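Local atomic coordinates of ribonucleotide monophosphatase NagD (Escherichia coli, PDB entry 2C4N), a protein that probably removes phosphate from ribo- and deoxyribonucleotides and other phosphate esters, as a magnesium-dependent phosphatase of the haloacid dehalogenase (HAD) superfamily. Residues 2-14 with 31-44. Residues are numbered along the deposited sequence; the frame is centred on the assembly and turned at random.
Sequences TIKNVICDIDGVL and IMDKGLPLVLLTNY. With MG (magnesium ion), chain B; PO4 (phosphate ion), chain D.
Val6 lays its CG1 methyl across Leu38 CD1 at 3.9 Å and, on the same face of the sheet, against Ile31 CD1 at 4.0 Å, tying strand 5-9 to helix 24-33. Val6 CG1 stands anti to its backbone N (chi1 179°), beside both methyls. Farther along this face the Leu14 and Leu40 side chains cross at about a right angle (CD1 to CD2 3.7 Å). Strands 5-9 and 38-42 run parallel in the Rossmann-like HAD core. Five backbone bonds link the two segments, from Val6 N to Pro37 O through Ile10 N to Leu41 O; the straightest, Cys8 N to Val39 O (2.8 Å), has an N-H...O angle of 171°. At their C-terminal ends the strands open onto phosphate and magnesium. Asp9 OD2, Asp11 O and Asp201 bind the metal; Arg55 pairs with Asp11 OD1, Lys176 NZ with Asp9 OD1 and the phosphate. Asn43 N donates to phosphate O2 (3.0 Å), Asp11 N to O1. Thr42 OG1 receives Tyr44 N in an ST turn and shares a water with Asp11 OD2; a valine here would probably leave Tyr44 N without its acceptor. Metal, lysine and N-H groups probably offset the phosphate's charge, consistent with the HAD scheme of Asp9 as nucleophile and Asp11 as acid/base.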
loop_
_atom_site.group_PDB
_atom_site.type_symbol
_atom_site.label_atom_id
_atom_site.label_comp_id
_atom_site.label_asym_id
_atom_site.label_seq_id
_atom_site.Cartn_x
_atom_site.Cartn_y
_atom_site.Cartn_z
ATOM N N THR A 2 -9.374 -40.133 -5.039
ATOM C CA THR A 2 -10.665 -39.546 -4.928
ATOM C C THR A 2 -10.666 -38.738 -3.614
ATOM O O THR A 2 -9.659 -38.690 -2.972
ATOM C CB THR A 2 -11.545 -40.708 -4.783
ATOM O OG1 THR A 2 -12.780 -40.350 -4.215
ATOM C CG2 THR A 2 -10.893 -41.676 -3.924
ATOM N N ILE A 3 -11.779 -38.145 -3.210
ATOM C CA ILE A 3 -11.864 -37.514 -1.926
ATOM C C ILE A 3 -11.841 -38.508 -0.787
ATOM O O ILE A 3 -12.722 -39.289 -0.689
ATOM C CB ILE A 3 -13.072 -36.646 -1.827
ATOM C CG1 ILE A 3 -13.040 -35.548 -2.857
ATOM C CG2 ILE A 3 -13.100 -36.044 -0.491
ATOM C CD1 ILE A 3 -14.253 -34.795 -2.957
ATOM N N LYS A 4 -10.809 -38.467 0.051
ATOM C CA LYS A 4 -10.699 -39.394 1.174
ATOM C C LYS A 4 -10.626 -38.645 2.501
ATOM O O LYS A 4 -10.753 -39.247 3.565
ATOM C CB LYS A 4 -9.445 -40.258 1.024
ATOM C CG LYS A 4 -9.419 -41.140 -0.213
ATOM C CD LYS A 4 -8.127 -41.944 -0.271
ATOM C CE LYS A 4 -8.080 -42.847 -1.489
ATOM N NZ LYS A 4 -6.795 -43.603 -1.551
ATOM N N ASN A 5 -10.419 -37.331 2.428
ATOM C CA ASN A 5 -10.308 -36.486 3.619
ATOM C C ASN A 5 -11.068 -35.186 3.378
ATOM O O ASN A 5 -11.219 -34.750 2.235
ATOM C CB ASN A 5 -8.838 -36.166 3.895
ATOM C CG ASN A 5 -7.959 -37.401 3.874
ATOM O OD1 ASN A 5 -7.863 -38.131 4.863
ATOM N ND2 ASN A 5 -7.315 -37.645 2.738
ATOM N N VAL A 6 -11.522 -34.550 4.450
ATOM C CA VAL A 6 -12.279 -33.315 4.305
ATOM C C VAL A 6 -11.910 -32.225 5.300
ATOM O O VAL A 6 -11.852 -32.469 6.501
ATOM C CB VAL A 6 -13.801 -33.570 4.460
ATOM C CG1 VAL A 6 -14.568 -32.251 4.328
ATOM C CG2 VAL A 6 -14.281 -34.576 3.415
ATOM N N ILE A 7 -11.644 -31.028 4.781
ATOM C CA ILE A 7 -11.362 -29.869 5.620
ATOM C C ILE A 7 -12.586 -28.995 5.384
ATOM O O ILE A 7 -12.891 -28.641 4.241
ATOM C CB ILE A 7 -10.119 -29.079 5.169
ATOM C CG1 ILE A 7 -8.851 -29.902 5.402
ATOM C CG2 ILE A 7 -10.034 -27.766 5.949
ATOM C CD1 ILE A 7 -7.577 -29.201 4.917
ATOM N N CYS A 8 -13.303 -28.664 6.447
ATOM C CA CYS A 8 -14.490 -27.847 6.289
ATOM C C CYS A 8 -14.431 -26.606 7.152
ATOM O O CYS A 8 -14.266 -26.681 8.372
ATOM C CB CYS A 8 -15.745 -28.654 6.635
ATOM S SG CYS A 8 -17.303 -27.784 6.322
ATOM N N ASP A 9 -14.562 -25.456 6.506
ATOM C CA ASP A 9 -14.546 -24.194 7.219
ATOM C C ASP A 9 -15.786 -24.108 8.111
ATOM O O ASP A 9 -16.822 -24.703 7.808
ATOM C CB ASP A 9 -14.528 -23.039 6.228
ATOM C CG ASP A 9 -14.609 -21.709 6.912
ATOM O OD1 ASP A 9 -13.725 -21.413 7.745
ATOM O OD2 ASP A 9 -15.563 -20.973 6.622
ATOM N N ILE A 10 -15.687 -23.360 9.201
ATOM C CA ILE A 10 -16.801 -23.247 10.138
ATOM C C ILE A 10 -17.791 -22.116 9.891
ATOM O O ILE A 10 -18.937 -22.356 9.512
ATOM C CB ILE A 10 -16.264 -23.148 11.594
ATOM C CG1 ILE A 10 -15.619 -24.483 11.978
ATOM C CG2 ILE A 10 -17.394 -22.785 12.565
ATOM C CD1 ILE A 10 -14.892 -24.471 13.313
ATOM N N ASP A 11 -17.354 -20.880 10.099
ATOM C CA ASP A 11 -18.242 -19.734 9.937
ATOM C C ASP A 11 -18.720 -19.470 8.515
ATOM O O ASP A 11 -17.926 -19.375 7.589
ATOM C CB ASP A 11 -17.568 -18.496 10.529
ATOM C CG ASP A 11 -17.337 -18.637 12.024
ATOM O OD1 ASP A 11 -18.335 -18.780 12.759
ATOM O OD2 ASP A 11 -16.168 -18.623 12.463
ATOM N N GLY A 12 -20.037 -19.359 8.353
ATOM C CA GLY A 12 -20.603 -19.115 7.037
ATOM C C GLY A 12 -20.790 -20.396 6.246
ATOM O O GLY A 12 -21.265 -20.371 5.112
ATOM N N VAL A 13 -20.417 -21.520 6.853
ATOM C CA VAL A 13 -20.523 -22.829 6.219
ATOM C C VAL A 13 -21.316 -23.798 7.100
ATOM O O VAL A 13 -22.311 -24.380 6.666
ATOM C CB VAL A 13 -19.120 -23.434 5.969
ATOM C CG1 VAL A 13 -19.251 -24.822 5.349
ATOM C CG2 VAL A 13 -18.303 -22.509 5.058
ATOM N N LEU A 14 -20.873 -23.959 8.343
ATOM C CA LEU A 14 -21.526 -24.866 9.280
ATOM C C LEU A 14 -22.302 -24.085 10.327
ATOM O O LEU A 14 -23.334 -24.545 10.829
ATOM C CB LEU A 14 -20.473 -25.747 9.969
ATOM C CG LEU A 14 -19.677 -26.678 9.044
ATOM C CD1 LEU A 14 -18.607 -27.427 9.831
ATOM C CD2 LEU A 14 -20.629 -27.660 8.386
ATOM N N ILE A 31 -20.050 -37.627 6.611
ATOM C CA ILE A 31 -18.612 -37.742 6.407
ATOM C C ILE A 31 -17.981 -38.678 7.430
ATOM O O ILE A 31 -17.187 -39.548 7.076
ATOM C CB ILE A 31 -17.928 -36.361 6.505
ATOM C CG1 ILE A 31 -18.416 -35.470 5.360
ATOM C CG2 ILE A 31 -16.411 -36.516 6.464
ATOM C CD1 ILE A 31 -17.973 -34.028 5.475
ATOM N N MET A 32 -18.333 -38.501 8.698
ATOM C CA MET A 32 -17.774 -39.336 9.750
ATOM C C MET A 32 -18.228 -40.787 9.614
ATOM O O MET A 32 -17.446 -41.708 9.862
ATOM C CB MET A 32 -18.132 -38.760 11.126
ATOM C CG MET A 32 -17.573 -37.349 11.330
ATOM S SD MET A 32 -17.562 -36.733 13.024
ATOM C CE MET A 32 -19.198 -36.120 13.187
ATOM N N ASP A 33 -19.478 -40.990 9.201
ATOM C CA ASP A 33 -20.007 -42.337 9.004
ATOM C C ASP A 33 -19.180 -43.089 7.962
ATOM O O ASP A 33 -18.964 -44.295 8.084
ATOM C CB ASP A 33 -21.465 -42.283 8.536
ATOM C CG ASP A 33 -22.439 -42.076 9.674
ATOM O OD1 ASP A 33 -22.002 -42.053 10.845
ATOM O OD2 ASP A 33 -23.647 -41.942 9.395
ATOM N N LYS A 34 -18.725 -42.374 6.936
ATOM C CA LYS A 34 -17.921 -42.979 5.876
ATOM C C LYS A 34 -16.485 -43.220 6.320
ATOM O O LYS A 34 -15.711 -43.872 5.623
ATOM C CB LYS A 34 -17.934 -42.096 4.626
ATOM C CG LYS A 34 -19.251 -42.125 3.876
ATOM C CD LYS A 34 -19.193 -41.269 2.627
ATOM C CE LYS A 34 -20.435 -41.463 1.773
ATOM N NZ LYS A 34 -20.419 -40.598 0.559
ATOM N N GLY A 35 -16.136 -42.689 7.486
ATOM C CA GLY A 35 -14.795 -42.874 8.006
ATOM C C GLY A 35 -13.743 -41.974 7.386
ATOM O O GLY A 35 -12.556 -42.283 7.447
ATOM N N LEU A 36 -14.166 -40.854 6.808
ATOM C CA LEU A 36 -13.231 -39.926 6.185
ATOM C C LEU A 36 -12.665 -38.972 7.226
ATOM O O LEU A 36 -13.418 -38.363 7.979
ATOM C CB LEU A 36 -13.937 -39.116 5.090
ATOM C CG LEU A 36 -14.734 -39.839 3.994
ATOM C CD1 LEU A 36 -15.276 -38.803 3.020
ATOM C CD2 LEU A 36 -13.850 -40.836 3.265
ATOM N N PRO A 37 -11.329 -38.842 7.297
ATOM C CA PRO A 37 -10.762 -37.921 8.289
ATOM C C PRO A 37 -11.384 -36.542 8.079
ATOM O O PRO A 37 -11.579 -36.107 6.943
ATOM C CB PRO A 37 -9.268 -37.963 7.978
ATOM C CG PRO A 37 -9.084 -39.395 7.536
ATOM C CD PRO A 37 -10.267 -39.601 6.615
ATOM N N LEU A 38 -11.709 -35.868 9.176
ATOM C CA LEU A 38 -12.350 -34.563 9.106
ATOM C C LEU A 38 -11.715 -33.513 10.004
ATOM O O LEU A 38 -11.380 -33.780 11.159
ATOM C CB LEU A 38 -13.825 -34.699 9.488
ATOM C CG LEU A 38 -14.674 -33.426 9.587
ATOM C CD1 LEU A 38 -14.910 -32.870 8.190
ATOM C CD2 LEU A 38 -16.007 -33.745 10.263
ATOM N N VAL A 39 -11.555 -32.313 9.460
ATOM C CA VAL A 39 -11.011 -31.198 10.217
ATOM C C VAL A 39 -11.950 -30.015 10.028
ATOM O O VAL A 39 -12.280 -29.654 8.894
ATOM C CB VAL A 39 -9.602 -30.800 9.722
ATOM C CG1 VAL A 39 -9.193 -29.468 10.323
ATOM C CG2 VAL A 39 -8.593 -31.872 10.108
ATOM N N LEU A 40 -12.406 -29.443 11.137
ATOM C CA LEU A 40 -13.277 -28.277 11.092
ATOM C C LEU A 40 -12.350 -27.109 11.392
ATOM O O LEU A 40 -11.852 -26.950 12.504
ATOM C CB LEU A 40 -14.395 -28.397 12.130
ATOM C CG LEU A 40 -15.311 -29.609 11.910
ATOM C CD1 LEU A 40 -16.512 -29.512 12.848
ATOM C CD2 LEU A 40 -15.775 -29.665 10.451
ATOM N N LEU A 41 -12.123 -26.301 10.367
ATOM C CA LEU A 41 -11.200 -25.182 10.435
ATOM C C LEU A 41 -11.798 -23.804 10.675
ATOM O O LEU A 41 -12.875 -23.478 10.180
ATOM C CB LEU A 41 -10.397 -25.150 9.131
ATOM C CG LEU A 41 -9.307 -24.091 8.946
ATOM C CD1 LEU A 41 -8.079 -24.485 9.755
ATOM C CD2 LEU A 41 -8.958 -23.973 7.467
ATOM N N THR A 42 -11.087 -23.002 11.461
ATOM C CA THR A 42 -11.496 -21.628 11.698
ATOM C C THR A 42 -10.249 -20.775 11.837
ATOM O O THR A 42 -9.269 -21.182 12.458
ATOM C CB THR A 42 -12.369 -21.444 12.954
ATOM O OG1 THR A 42 -12.660 -20.047 13.104
ATOM C CG2 THR A 42 -11.664 -21.948 14.206
ATOM N N ASN A 43 -10.291 -19.587 11.243
ATOM C CA ASN A 43 -9.166 -18.668 11.287
ATOM C C ASN A 43 -9.041 -17.956 12.619
ATOM O O ASN A 43 -8.008 -17.345 12.897
ATOM C CB ASN A 43 -9.307 -17.633 10.176
ATOM C CG ASN A 43 -8.160 -17.677 9.206
ATOM O OD1 ASN A 43 -7.605 -18.744 8.942
ATOM N ND2 ASN A 43 -7.812 -16.524 8.642
ATOM N N TYR A 44 -10.077 -18.030 13.449
ATOM C CA TYR A 44 -10.028 -17.347 14.727
ATOM C C TYR A 44 -9.387 -18.192 15.822
ATOM O O TYR A 44 -9.604 -19.396 15.917
ATOM C CB TYR A 44 -11.428 -16.828 15.088
ATOM C CG TYR A 44 -11.860 -15.751 14.094
ATOM C CD1 TYR A 44 -12.517 -16.089 12.907
ATOM C CD2 TYR A 44 -11.523 -14.407 14.295
ATOM C CE1 TYR A 44 -12.825 -15.123 11.948
ATOM C CE2 TYR A 44 -11.827 -13.434 13.338
ATOM C CZ TYR A 44 -12.477 -13.797 12.167
ATOM O OH TYR A 44 -12.770 -12.834 11.216
HETATM MG MG MG B . -15.967 -18.780 6.738
HETATM P P PO4 D . -13.882 -18.854 9.771
HETATM O O1 PO4 D . -14.277 -20.133 10.413
HETATM O O2 PO4 D . -12.489 -18.956 9.274
HETATM O O3 PO4 D . -14.786 -18.567 8.646
HETATM O O4 PO4 D . -13.980 -17.755 10.766
HETATM O O HOH W 1 -15.448 -20.277 14.548
HETATM O O HOH W 2 -14.135 -18.364 5.383
HETATM O O HOH W 3 -16.720 -16.569 6.684
#